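Local coordinates for flavoprotein (Thermotoga maritima, PDB 5V8S) that probably acts as an FMN-binding, electron-transferring oxidoreductase whose non-haem di-iron centre sits in a metallo-beta-lactamase-like domain, at residues 30-35 / 50-55; 186-191 / 240-245. The protein carries 1 engineered substitution. All coordinates share one frame; numbering follows the deposited sequence.

Interaction 1 (30-35 / 50-55)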
loop_
_atom_site.group_PDB
_atom_site.type_symbol
_atom_site.label_atom_id
_atom_site.label_comp_id
_atom_site.label_asym_id
_atom_site.label_seq_id
_atom_site.Cartn_x
_atom_site.Cartn_y
_atom_site.Cartn_z
ATOM N N LEU A 30 34.345 -5.527 4.005
ATOM C CA LEU A 30 33.614 -6.778 3.826
ATOM C C LEU A 30 32.204 -6.372 3.428
ATOM O O LEU A 30 31.450 -5.855 4.261
ATOM C CB LEU A 30 33.578 -7.576 5.126
ATOM C CG LEU A 30 34.947 -8.030 5.626
ATOM C CD1 LEU A 30 34.917 -8.209 7.108
ATOM C CD2 LEU A 30 35.345 -9.323 4.957
ATOM N N ARG A 31 31.852 -6.593 2.163
ATOM C CA ARG A 31 30.582 -6.138 1.607
ATOM C C ARG A 31 29.813 -7.343 1.086
ATOM O O ARG A 31 30.363 -8.157 0.335
ATOM C CB ARG A 31 30.813 -5.128 0.461
ATOM C CG ARG A 31 29.581 -4.837 -0.398
ATOM C CD ARG A 31 29.809 -3.759 -1.452
ATOM N NE ARG A 31 28.940 -4.001 -2.607
ATOM C CZ ARG A 31 29.006 -3.333 -3.753
ATOM N NH1 ARG A 31 29.869 -2.334 -3.897
ATOM N NH2 ARG A 31 28.211 -3.668 -4.764
ATOM N N ILE A 32 28.549 -7.459 1.485
ATOM C CA ILE A 32 27.657 -8.471 0.923
ATOM C C ILE A 32 26.531 -7.767 0.171
ATOM O O ILE A 32 26.003 -6.748 0.632
ATOM C CB ILE A 32 27.142 -9.465 1.983
ATOM C CG1 ILE A 32 26.424 -10.622 1.289
ATOM C CG2 ILE A 32 26.244 -8.783 3.015
ATOM C CD1 ILE A 32 26.111 -11.788 2.190
ATOM N N ASP A 33 26.223 -8.268 -1.013
ATOM C CA ASP A 33 25.203 -7.684 -1.885
ATOM C C ASP A 33 23.894 -8.452 -1.687
ATOM O O ASP A 33 23.759 -9.586 -2.155
ATOM C CB ASP A 33 25.687 -7.725 -3.335
ATOM C CG ASP A 33 26.796 -6.731 -3.600
ATOM O OD1 ASP A 33 27.146 -5.997 -2.661
ATOM O OD2 ASP A 33 27.299 -6.675 -4.738
ATOM N N ASP A 34 22.930 -7.826 -1.005
ATOM C CA ASP A 34 21.663 -8.489 -0.672
ATOM C C ASP A 34 20.737 -8.373 -1.876
ATOM O O ASP A 34 20.066 -7.356 -2.071
ATOM C CB ASP A 34 21.037 -7.873 0.576
ATOM C CG ASP A 34 19.869 -8.679 1.098
ATOM O OD1 ASP A 34 19.455 -9.614 0.394
ATOM O OD2 ASP A 34 19.374 -8.368 2.193
ATOM N N ASP A 35 20.696 -9.428 -2.678
ATOM C CA ASP A 35 19.756 -9.519 -3.788
ATOM C C ASP A 35 18.530 -10.359 -3.445
ATOM O O ASP A 35 17.748 -10.689 -4.344
ATOM C CB ASP A 35 20.436 -10.036 -5.059
ATOM C CG ASP A 35 21.022 -11.418 -4.899
ATOM O OD1 ASP A 35 21.031 -11.953 -3.779
ATOM O OD2 ASP A 35 21.483 -11.975 -5.916
ATOM N N ILE A 50 20.407 -3.843 -1.902
ATOM C CA ILE A 50 21.194 -3.024 -0.993
ATOM C C ILE A 50 22.358 -3.871 -0.514
ATOM O O ILE A 50 22.238 -5.091 -0.370
ATOM C CB ILE A 50 20.331 -2.513 0.183
ATOM C CG1 ILE A 50 21.074 -1.428 0.973
ATOM C CG2 ILE A 50 19.875 -3.683 1.075
ATOM C CD1 ILE A 50 20.279 -0.857 2.158
ATOM N N SER A 51 23.502 -3.222 -0.288
ATOM C CA SER A 51 24.643 -3.921 0.285
ATOM C C SER A 51 24.729 -3.639 1.780
ATOM O O SER A 51 24.215 -2.637 2.276
ATOM C CB SER A 51 25.956 -3.529 -0.404
ATOM O OG SER A 51 26.439 -2.259 0.022
ATOM N N TYR A 52 25.401 -4.542 2.492
ATOM C CA TYR A 52 25.802 -4.324 3.887
ATOM C C TYR A 52 27.322 -4.318 3.910
ATOM O O TYR A 52 27.959 -5.279 3.451
ATOM C CB TYR A 52 25.232 -5.376 4.864
ATOM C CG TYR A 52 23.766 -5.610 4.622
ATOM C CD1 TYR A 52 22.857 -4.572 4.746
ATOM C CD2 TYR A 52 23.318 -6.832 4.195
ATOM C CE1 TYR A 52 21.505 -4.745 4.454
ATOM C CE2 TYR A 52 21.951 -7.035 3.907
ATOM C CZ TYR A 52 21.056 -5.973 4.034
ATOM O OH TYR A 52 19.699 -6.116 3.726
ATOM N N ASN A 53 27.897 -3.240 4.441
ATOM C CA ASN A 53 29.341 -3.027 4.400
ATOM C C ASN A 53 29.875 -2.961 5.823
ATOM O O ASN A 53 29.425 -2.125 6.607
ATOM C CB ASN A 53 29.710 -1.693 3.738
ATOM C CG ASN A 53 29.108 -1.513 2.342
ATOM O OD1 ASN A 53 28.754 -2.477 1.652
ATOM N ND2 ASN A 53 29.007 -0.255 1.920
ATOM N N ALA A 54 30.829 -3.826 6.146
ATOM C CA ALA A 54 31.558 -3.767 7.405
ATOM C C ALA A 54 33.031 -3.565 7.090
ATOM O O ALA A 54 33.458 -3.761 5.956
ATOM C CB ALA A 54 31.360 -5.067 8.187
ATOM N N TYR A 55 33.805 -3.164 8.097
ATOM C CA TYR A 55 35.198 -2.804 7.870
ATOM C C TYR A 55 36.073 -3.417 8.949
ATOM O O TYR A 55 35.647 -3.560 10.099
ATOM C CB TYR A 55 35.395 -1.280 7.862
ATOM C CG TYR A 55 34.561 -0.625 6.781
ATOM C CD1 TYR A 55 33.240 -0.265 7.022
ATOM C CD2 TYR A 55 35.066 -0.417 5.509
ATOM C CE1 TYR A 55 32.450 0.298 6.027
ATOM C CE2 TYR A 55 34.291 0.148 4.514
ATOM C CZ TYR A 55 32.991 0.504 4.775
ATOM O OH TYR A 55 32.255 1.069 3.763
#
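In the mixed beta-sheet of the metallo-beta-lactamase-like domain, Leu30 and Ala54 form one rung of an antiparallel ladder between strands 26-34 and 50-59, whose short segments run at 164° with their axes 4.7 Å apart. The hydrogen-bonded pairs Leu30-Ala54 and Ile32-Tyr52 each exchange two N-H...O bonds, such as Leu30 N to Ala54 O at 2.8 Å; Asp34 N adds one to Ile50 O. At the non-hydrogen-bonded pairs the CA atoms come closer, and Arg31 CA sits 3.3 Å from Tyr52 O in a CA-H...O contact.

The two faces differ in chemistry. On that of Arg31, Asp33, Ser51 and Asn53, the extended arginine chain lies alongside Asn53, CG meeting OD1 at 3.2 Å, and its guanidinium takes Asp33 side-on: NE reaches the syn lone pair of OD1 at 2.7 Å while NH2 turns to OD2. Arginine suits the place because its NH1 and NH2 go on to the carbonyls of Ile190 and Pro188.

On the other face, Leu30 and Ala54 pack against Phe77 of helix 74-82, and Ile32 CG2 touches the Tyr52 ring edge at CD2, 3.7 Å away. Asp34 CG is anti to N (chi1 -170°); the carboxylate crosses the ring obliquely, planes 60° apart, OD2 at its edge. Tyr73 OH and Arg36 N bind Asp34 OD1, and Tyr52 OH donates to the anti lone pair of Asp34 OD2 at 2.7 Å.

Interaction 2 (186-191 / 240-245); sequences LLPEIL and HGLIWK. With FEO (mu-oxo-diiron), chain C.
Leu191 and Ile243 join two irregular loops through one very straight backbone hydrogen bond: Ile243 N donates to Leu191 O over 3.0 Å, with 178° at the hydrogen and the donor in the carbonyl plane. The same oxygen accepts a second bond from water 1, which also donates to Gly241 O, 2.8 Å from the water oxygen. A buried carbonyl thus gains two donors, and the water ties the loops together a second time.

Next to this polar link lies an apolar one. Leu242 reaches the partner loop with CD2, which meets Pro188 CG at 3.6 Å and the carbonyl oxygen of Ile190 at 3.4 Å. A branched leucine tip and a rigid proline ring suit this site: both are compact and apolar, and proline helps to fix the course of a loop without regular structure. Ile243 CB, directed at the partner loop, rests 3.7 Å from Leu191 O.

Just before Leu242 in the chain, Gly241 has a backbone conformation (phi 86°, psi -152°) in which a side chain would press on the preceding carbonyl oxygen. This glycine links the contact to His240, a ligand of the di-iron site. His240 NE2 binds the iron FE2 at 2.2 Å, with the bridging oxide near the plane of the ring, while ND1 is tied to Ser51 O. Water 3, Asp101, Asp180 and the engineered Asp102 also bind this iron.

The contact as a whole lies between helix 196-214, where Tyr202 OH bonds Leu242 N and Val198 packs on Pro188, and strand 26-34, whose Val29 touches both Leu191 and Ile243.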
loop_
_atom_site.group_PDB
_atom_site.type_symbol
_atom_site.label_atom_id
_atom_site.label_comp_id
_atom_site.label_asym_id
_atom_site.label_seq_id
_atom_site.Cartn_x
_atom_site.Cartn_y
_atom_site.Cartn_z
ATOM N N LEU A 186 21.083 0.078 -4.195
ATOM C CA LEU A 186 21.747 -0.368 -5.428
ATOM C C LEU A 186 22.954 -1.244 -5.117
ATOM O O LEU A 186 23.636 -1.055 -4.101
ATOM C CB LEU A 186 22.174 0.801 -6.350
ATOM C CG LEU A 186 22.607 0.412 -7.783
ATOM C CD1 LEU A 186 21.459 -0.054 -8.645
ATOM C CD2 LEU A 186 23.325 1.572 -8.479
ATOM N N LEU A 187 23.248 -2.185 -6.013
ATOM C CA LEU A 187 24.427 -3.030 -5.901
ATOM C C LEU A 187 25.393 -2.712 -7.031
ATOM O O LEU A 187 25.460 -3.459 -8.016
ATOM C CB LEU A 187 24.005 -4.493 -5.972
ATOM C CG LEU A 187 22.979 -4.910 -4.917
ATOM C CD1 LEU A 187 22.492 -6.338 -5.191
ATOM C CD2 LEU A 187 23.557 -4.752 -3.510
ATOM N N PRO A 188 26.160 -1.627 -6.924
ATOM C CA PRO A 188 26.986 -1.198 -8.050
ATOM C C PRO A 188 28.080 -2.205 -8.348
ATOM O O PRO A 188 28.543 -2.953 -7.484
ATOM C CB PRO A 188 27.573 0.137 -7.574
ATOM C CG PRO A 188 26.782 0.526 -6.382
ATOM C CD PRO A 188 26.306 -0.728 -5.769
ATOM N N GLU A 189 28.527 -2.170 -9.595
ATOM C CA GLU A 189 29.474 -3.139 -10.117
ATOM C C GLU A 189 30.910 -2.877 -9.671
ATOM O O GLU A 189 31.820 -3.548 -10.164
ATOM C CB GLU A 189 29.403 -3.141 -11.653
ATOM C CG GLU A 189 28.009 -2.828 -12.239
ATOM C CD GLU A 189 27.888 -3.205 -13.720
ATOM O OE1 GLU A 189 27.304 -2.416 -14.500
ATOM O OE2 GLU A 189 28.382 -4.290 -14.105
ATOM N N ILE A 190 31.141 -1.923 -8.769
ATOM C CA ILE A 190 32.470 -1.650 -8.218
ATOM C C ILE A 190 32.287 -1.180 -6.779
ATOM O O ILE A 190 31.171 -0.927 -6.328
ATOM C CB ILE A 190 33.296 -0.655 -9.068
ATOM C CG1 ILE A 190 32.655 0.726 -9.117
ATOM C CG2 ILE A 190 33.508 -1.201 -10.490
ATOM C CD1 ILE A 190 33.632 1.772 -9.734
ATOM N N LEU A 191 33.396 -1.084 -6.040
ATOM C CA LEU A 191 33.318 -0.737 -4.622
ATOM C C LEU A 191 33.226 0.759 -4.373
ATOM O O LEU A 191 32.638 1.179 -3.364
ATOM C CB LEU A 191 34.550 -1.252 -3.859
ATOM C CG LEU A 191 34.679 -2.753 -3.653
ATOM C CD1 LEU A 191 36.029 -3.097 -3.042
ATOM C CD2 LEU A 191 33.571 -3.211 -2.752
ATOM N N HIS A 240 26.146 1.079 3.572
ATOM C CA HIS A 240 25.385 0.611 2.422
ATOM C C HIS A 240 25.862 1.353 1.191
ATOM O O HIS A 240 25.995 2.573 1.229
ATOM C CB HIS A 240 23.883 0.911 2.584
ATOM C CG HIS A 240 23.290 0.426 3.871
ATOM N ND1 HIS A 240 23.149 -0.908 4.183
ATOM C CD2 HIS A 240 22.811 1.112 4.932
ATOM C CE1 HIS A 240 22.595 -1.026 5.377
ATOM N NE2 HIS A 240 22.372 0.186 5.848
ATOM N N GLY A 241 26.073 0.616 0.099
ATOM C CA GLY A 241 26.410 1.236 -1.179
ATOM C C GLY A 241 27.899 1.510 -1.353
ATOM O O GLY A 241 28.761 0.828 -0.799
ATOM N N LEU A 242 28.184 2.529 -2.158
ATOM C CA LEU A 242 29.542 2.850 -2.556
ATOM C C LEU A 242 30.338 3.474 -1.416
ATOM O O LEU A 242 29.810 4.199 -0.567
ATOM C CB LEU A 242 29.497 3.853 -3.698
ATOM C CG LEU A 242 29.140 3.360 -5.102
ATOM C CD1 LEU A 242 29.460 4.480 -6.074
ATOM C CD2 LEU A 242 29.881 2.068 -5.489
ATOM N N ILE A 243 31.651 3.232 -1.462
ATOM C CA ILE A 243 32.646 3.936 -0.661
ATOM C C ILE A 243 33.119 5.131 -1.469
ATOM O O ILE A 243 33.241 5.044 -2.697
ATOM C CB ILE A 243 33.816 2.988 -0.351
ATOM C CG1 ILE A 243 33.335 1.859 0.547
ATOM C CG2 ILE A 243 35.006 3.726 0.255
ATOM C CD1 ILE A 243 34.200 0.645 0.458
ATOM N N TRP A 244 33.397 6.239 -0.792
ATOM C CA TRP A 244 33.809 7.475 -1.453
ATOM C C TRP A 244 35.238 7.814 -1.041
ATOM O O TRP A 244 35.473 8.337 0.050
ATOM C CB TRP A 244 32.829 8.599 -1.132
ATOM C CG TRP A 244 31.453 8.304 -1.657
ATOM C CD1 TRP A 244 30.560 7.379 -1.173
ATOM C CD2 TRP A 244 30.819 8.912 -2.791
ATOM N NE1 TRP A 244 29.413 7.396 -1.934
ATOM C CE2 TRP A 244 29.545 8.331 -2.925
ATOM C CE3 TRP A 244 31.198 9.909 -3.687
ATOM C CZ2 TRP A 244 28.657 8.710 -3.933
ATOM C CZ3 TRP A 244 30.319 10.281 -4.690
ATOM C CH2 TRP A 244 29.061 9.686 -4.800
ATOM N N LYS A 245 36.178 7.502 -1.924
ATOM C CA LYS A 245 37.588 7.809 -1.736
ATOM C C LYS A 245 38.082 8.955 -2.602
ATOM O O LYS A 245 39.027 9.646 -2.218
ATOM C CB LYS A 245 38.426 6.560 -2.045
ATOM C CG LYS A 245 38.355 5.497 -0.961
ATOM C CD LYS A 245 38.907 4.144 -1.427
ATOM C CE LYS A 245 40.383 4.193 -1.743
ATOM N NZ LYS A 245 40.893 2.846 -2.174
HETATM FE FE1 FEO C . 19.463 2.051 10.059
HETATM FE FE2 FEO C . 21.488 0.453 7.829
HETATM O O FEO C . 20.453 0.599 9.392
HETATM O O HOH W 1 30.980 -0.585 -1.894
HETATM O O HOH W 2 18.436 1.769 8.126
HETATM O O HOH W 3 19.744 1.391 6.710
#

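Overall arrangement
Both interactions are buried, on the same side of the chain's centre, with centres about 9 Å apart. Interaction 1 is regular sheet, held by a repeating ladder of backbone bonds; interaction 2 joins loops, where one direct backbone bond, a bridging water and a small apolar patch do that work. They meet on the polar face of the strands, where side chains serve loop backbone: Ser51 and Asn53, for instance, bind that of Gly241. Strand 50-59 is thus a second-shell support that probably orients the histidine ligand of 240-245. The other face turns mainly to helix 74-82 and nearby loops, although Ile50, at its end, packs on His240.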